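Local coordinates for endolysin (Clostridium phage phiCD27, PDB 3QAY), which probably cleaves the bacterial cell wall of Clostridium difficile as a zinc-dependent N-acetylmuramoyl-L-alanine amidase, at residues L34-E45 and I166-K177. Residues are numbered along the deposited sequence; the frame is centred on the assembly and turned at random.
Sequences LAPVLADTFRKE and IAKLIVEGVLNK. With PO4 (phosphate ion), chain G.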
loop_
_atom_site.group_PDB
_atom_site.type_symbol
_atom_site.label_atom_id
_atom_site.label_comp_id
_atom_site.label_asym_id
_atom_site.label_seq_id
_atom_site.Cartn_x
_atom_site.Cartn_y
_atom_site.Cartn_z
ATOM N N LEU A 34 -7.874 -0.987 5.298
ATOM C CA LEU A 34 -7.966 -0.648 3.867
ATOM C C LEU A 34 -7.802 -1.851 2.921
ATOM O O LEU A 34 -8.496 -1.953 1.910
ATOM C CB LEU A 34 -6.903 0.394 3.512
ATOM C CG LEU A 34 -6.845 0.835 2.041
ATOM C CD1 LEU A 34 -8.179 1.426 1.621
ATOM C CD2 LEU A 34 -5.702 1.833 1.830
ATOM N N ALA A 35 -6.862 -2.735 3.241
ATOM C CA ALA A 35 -6.478 -3.831 2.337
ATOM C C ALA A 35 -7.666 -4.634 1.780
ATOM O O ALA A 35 -7.762 -4.808 0.568
ATOM C CB ALA A 35 -5.463 -4.762 3.019
ATOM N N PRO A 36 -8.570 -5.121 2.656
ATOM C CA PRO A 36 -9.746 -5.871 2.190
ATOM C C PRO A 36 -10.748 -5.044 1.381
ATOM O O PRO A 36 -11.393 -5.578 0.487
ATOM C CB PRO A 36 -10.384 -6.375 3.484
ATOM C CG PRO A 36 -9.841 -5.526 4.548
ATOM C CD PRO A 36 -8.478 -5.129 4.125
ATOM N N VAL A 37 -10.867 -3.757 1.683
ATOM C CA VAL A 37 -11.704 -2.857 0.888
ATOM C C VAL A 37 -11.089 -2.656 -0.507
ATOM O O VAL A 37 -11.805 -2.676 -1.523
ATOM C CB VAL A 37 -11.888 -1.503 1.590
ATOM C CG1 VAL A 37 -12.680 -0.531 0.708
ATOM C CG2 VAL A 37 -12.583 -1.695 2.938
ATOM N N LEU A 38 -9.770 -2.477 -0.553
ATOM C CA LEU A 38 -9.044 -2.339 -1.825
ATOM C C LEU A 38 -9.191 -3.594 -2.686
ATOM O O LEU A 38 -9.434 -3.499 -3.886
ATOM C CB LEU A 38 -7.555 -2.054 -1.578
ATOM C CG LEU A 38 -6.645 -1.841 -2.793
ATOM C CD1 LEU A 38 -7.178 -0.719 -3.693
ATOM C CD2 LEU A 38 -5.205 -1.550 -2.375
ATOM N N ALA A 39 -9.032 -4.765 -2.067
ATOM C CA ALA A 39 -9.221 -6.050 -2.753
ATOM C C ALA A 39 -10.607 -6.160 -3.390
ATOM O O ALA A 39 -10.733 -6.513 -4.564
ATOM C CB ALA A 39 -8.986 -7.217 -1.783
ATOM N N ASP A 40 -11.639 -5.851 -2.611
ATOM C CA ASP A 40 -13.019 -5.922 -3.087
ATOM C C ASP A 40 -13.289 -4.955 -4.241
ATOM O O ASP A 40 -14.073 -5.260 -5.146
ATOM C CB ASP A 40 -13.998 -5.634 -1.940
ATOM C CG ASP A 40 -14.179 -6.815 -1.005
ATOM O OD1 ASP A 40 -13.759 -7.941 -1.344
ATOM O OD2 ASP A 40 -14.763 -6.609 0.079
ATOM N N THR A 41 -12.651 -3.793 -4.205
ATOM C CA THR A 41 -12.794 -2.820 -5.285
ATOM C C THR A 41 -12.194 -3.373 -6.586
ATOM O O THR A 41 -12.807 -3.253 -7.654
ATOM C CB THR A 41 -12.172 -1.461 -4.905
ATOM O OG1 THR A 41 -12.701 -1.042 -3.639
ATOM C CG2 THR A 41 -12.492 -0.409 -5.949
ATOM N N PHE A 42 -11.025 -4.006 -6.491
ATOM C CA PHE A 42 -10.445 -4.715 -7.638
ATOM C C PHE A 42 -11.345 -5.858 -8.100
ATOM O O PHE A 42 -11.528 -6.053 -9.296
ATOM C CB PHE A 42 -9.060 -5.286 -7.316
ATOM C CG PHE A 42 -7.938 -4.302 -7.471
ATOM C CD1 PHE A 42 -7.584 -3.830 -8.727
ATOM C CD2 PHE A 42 -7.206 -3.882 -6.365
ATOM C CE1 PHE A 42 -6.550 -2.932 -8.883
ATOM C CE2 PHE A 42 -6.161 -2.986 -6.507
ATOM C CZ PHE A 42 -5.827 -2.510 -7.770
ATOM N N ARG A 43 -11.894 -6.610 -7.148
ATOM C CA ARG A 43 -12.698 -7.789 -7.472
ATOM C C ARG A 43 -13.964 -7.431 -8.242
ATOM O O ARG A 43 -14.368 -8.155 -9.159
ATOM C CB ARG A 43 -13.043 -8.567 -6.200
ATOM C CG ARG A 43 -11.856 -9.276 -5.576
ATOM C CD ARG A 43 -12.248 -10.009 -4.306
ATOM N NE ARG A 43 -11.074 -10.588 -3.645
ATOM C CZ ARG A 43 -10.742 -10.424 -2.363
ATOM N NH1 ARG A 43 -11.497 -9.715 -1.534
ATOM N NH2 ARG A 43 -9.639 -11.002 -1.897
ATOM N N LYS A 44 -14.575 -6.303 -7.883
ATOM C CA LYS A 44 -15.746 -5.783 -8.590
ATOM C C LYS A 44 -15.474 -5.590 -10.087
ATOM O O LYS A 44 -16.376 -5.745 -10.913
ATOM C CB LYS A 44 -16.206 -4.461 -7.964
ATOM C CG LYS A 44 -17.593 -4.001 -8.414
ATOM C CD LYS A 44 -18.100 -2.830 -7.576
ATOM C CE LYS A 44 -19.608 -2.632 -7.731
ATOM N NZ LYS A 44 -20.130 -1.556 -6.824
ATOM N N GLU A 45 -14.229 -5.263 -10.430
ATOM C CA GLU A 45 -13.825 -5.095 -11.826
ATOM C C GLU A 45 -13.327 -6.400 -12.465
ATOM O O GLU A 45 -12.830 -6.383 -13.589
ATOM C CB GLU A 45 -12.749 -4.009 -11.938
ATOM C CG GLU A 45 -13.095 -2.708 -11.239
ATOM C CD GLU A 45 -14.432 -2.138 -11.670
ATOM O OE1 GLU A 45 -14.634 -1.951 -12.887
ATOM O OE2 GLU A 45 -15.274 -1.871 -10.785
ATOM N N ILE A 166 -10.588 5.926 -0.958
ATOM C CA ILE A 166 -9.154 5.718 -1.185
ATOM C C ILE A 166 -8.937 4.558 -2.155
ATOM O O ILE A 166 -8.149 4.665 -3.094
ATOM C CB ILE A 166 -8.411 5.408 0.137
ATOM C CG1 ILE A 166 -8.340 6.655 1.013
ATOM C CG2 ILE A 166 -6.990 4.874 -0.144
ATOM C CD1 ILE A 166 -7.157 7.551 0.721
ATOM N N ALA A 167 -9.636 3.452 -1.908
ATOM C CA ALA A 167 -9.550 2.261 -2.753
ATOM C C ALA A 167 -9.873 2.579 -4.213
ATOM O O ALA A 167 -9.131 2.197 -5.118
ATOM C CB ALA A 167 -10.482 1.171 -2.230
ATOM N N LYS A 168 -10.971 3.294 -4.434
ATOM C CA LYS A 168 -11.407 3.611 -5.793
ATOM C C LYS A 168 -10.329 4.366 -6.566
ATOM O O LYS A 168 -10.118 4.099 -7.747
ATOM C CB LYS A 168 -12.711 4.410 -5.773
ATOM C CG LYS A 168 -13.344 4.643 -7.150
ATOM C CD LYS A 168 -14.694 5.369 -7.029
ATOM C CE LYS A 168 -15.319 5.656 -8.406
ATOM N NZ LYS A 168 -16.026 6.978 -8.446
ATOM N N LEU A 169 -9.643 5.294 -5.898
ATOM C CA LEU A 169 -8.602 6.098 -6.553
ATOM C C LEU A 169 -7.398 5.236 -6.938
ATOM O O LEU A 169 -6.851 5.369 -8.036
ATOM C CB LEU A 169 -8.167 7.264 -5.657
ATOM C CG LEU A 169 -9.195 8.386 -5.460
ATOM C CD1 LEU A 169 -8.677 9.439 -4.476
ATOM C CD2 LEU A 169 -9.541 9.030 -6.797
ATOM N N ILE A 170 -7.012 4.337 -6.041
ATOM C CA ILE A 170 -5.913 3.411 -6.297
ATOM C C ILE A 170 -6.253 2.456 -7.429
ATOM O O ILE A 170 -5.427 2.207 -8.299
ATOM C CB ILE A 170 -5.579 2.568 -5.055
ATOM C CG1 ILE A 170 -4.990 3.452 -3.950
ATOM C CG2 ILE A 170 -4.618 1.440 -5.434
ATOM C CD1 ILE A 170 -4.742 2.736 -2.628
ATOM N N VAL A 171 -7.468 1.919 -7.407
ATOM C CA VAL A 171 -7.910 0.971 -8.426
ATOM C C VAL A 171 -8.027 1.643 -9.803
ATOM O O VAL A 171 -7.553 1.104 -10.808
ATOM C CB VAL A 171 -9.246 0.314 -8.032
ATOM C CG1 VAL A 171 -9.761 -0.591 -9.153
ATOM C CG2 VAL A 171 -9.078 -0.475 -6.739
ATOM N N GLU A 172 -8.639 2.824 -9.849
ATOM C CA GLU A 172 -8.721 3.583 -11.103
ATOM C C GLU A 172 -7.333 3.819 -11.691
ATOM O O GLU A 172 -7.130 3.681 -12.904
ATOM C CB GLU A 172 -9.443 4.917 -10.900
ATOM C CG GLU A 172 -10.946 4.778 -10.737
ATOM C CD GLU A 172 -11.677 6.112 -10.745
ATOM O OE1 GLU A 172 -11.045 7.161 -10.489
ATOM O OE2 GLU A 172 -12.895 6.105 -11.008
ATOM N N GLY A 173 -6.383 4.163 -10.822
ATOM C CA GLY A 173 -4.997 4.370 -11.216
ATOM C C GLY A 173 -4.348 3.123 -11.777
ATOM O O GLY A 173 -3.798 3.147 -12.871
ATOM N N VAL A 174 -4.406 2.027 -11.030
ATOM C CA VAL A 174 -3.787 0.767 -11.472
ATOM C C VAL A 174 -4.414 0.283 -12.784
ATOM O O VAL A 174 -3.705 -0.078 -13.726
ATOM C CB VAL A 174 -3.887 -0.319 -10.381
ATOM C CG1 VAL A 174 -3.491 -1.685 -10.923
ATOM C CG2 VAL A 174 -3.018 0.062 -9.180
ATOM N N LEU A 175 -5.740 0.324 -12.853
ATOM C CA LEU A 175 -6.462 -0.207 -14.003
ATOM C C LEU A 175 -6.524 0.758 -15.190
ATOM O O LEU A 175 -6.902 0.353 -16.294
ATOM C CB LEU A 175 -7.876 -0.624 -13.589
ATOM C CG LEU A 175 -7.961 -1.736 -12.540
ATOM C CD1 LEU A 175 -9.423 -2.060 -12.245
ATOM C CD2 LEU A 175 -7.199 -2.992 -12.984
ATOM N N ASN A 176 -6.146 2.017 -14.971
ATOM C CA ASN A 176 -6.172 3.050 -16.021
ATOM C C ASN A 176 -7.557 3.205 -16.635
ATOM O O ASN A 176 -7.722 3.194 -17.852
ATOM C CB ASN A 176 -5.125 2.772 -17.115
ATOM C CG ASN A 176 -4.836 4.001 -17.991
ATOM O OD1 ASN A 176 -5.307 5.104 -17.721
ATOM N ND2 ASN A 176 -4.055 3.803 -19.044
ATOM N N LYS A 177 -8.553 3.342 -15.777
ATOM C CA LYS A 177 -9.909 3.620 -16.221
ATOM C C LYS A 177 -10.682 4.280 -15.101
ATOM O O LYS A 177 -10.226 4.320 -13.958
ATOM C CB LYS A 177 -10.616 2.342 -16.684
ATOM C CG LYS A 177 -10.755 1.256 -15.627
ATOM C CD LYS A 177 -11.610 0.102 -16.140
ATOM C CE LYS A 177 -12.132 -0.758 -14.993
ATOM N NZ LYS A 177 -13.107 -1.786 -15.451
HETATM P P PO4 G . -8.111 -12.608 0.820
HETATM O O1 PO4 G . -8.065 -12.833 2.309
HETATM O O2 PO4 G . -8.468 -11.162 0.571
HETATM O O3 PO4 G . -6.779 -12.959 0.206
HETATM O O4 PO4 G . -9.153 -13.501 0.191
HETATM O O HOH W 1 -13.102 -4.851 -15.551
#
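Val171 stands with CG1 anti to its backbone N (chi1 175°), which leaves CG2 pointing at helix 34-44, while Phe42 holds CG anti to its carbonyl carbon, laying its ring across that methyl. Val171 CG2 sits 3.8 Å from the centroid of the Phe42 ring, 7° off the normal, a CH-pi contact over the face; Val174 and Leu175 meet the ring at its edge. Thr41 CG2 lies 3.5 Å from Val171 CG2, and Leu38 CD1 reaches it too, also touching Ile170 CG2. One turn earlier the CA atoms come nearest, Leu38 to Ala167 at 4.7 Å, where Ala167 presents just a methyl. The two helices, crossing at -48°, lie side by side on one face of the mixed sheet of this amidase alpha/beta fold; beneath them Leu38 and Phe42 rest on Ile6 and Ile4 of strand 3-8. Thr41 OG1 packs on Ala167 CB yet turns back to donate to Val37 O (2.8 Å), tilted out of the carbonyl plane. A Schellman motif with Asn176 as C-prime residue ends helix 166-175, and Lys177 extends NZ to the anti lone pair of Glu45 OE1 (3.0 Å), a salt bridge beside a water that links Lys177 NZ to Glu45 O.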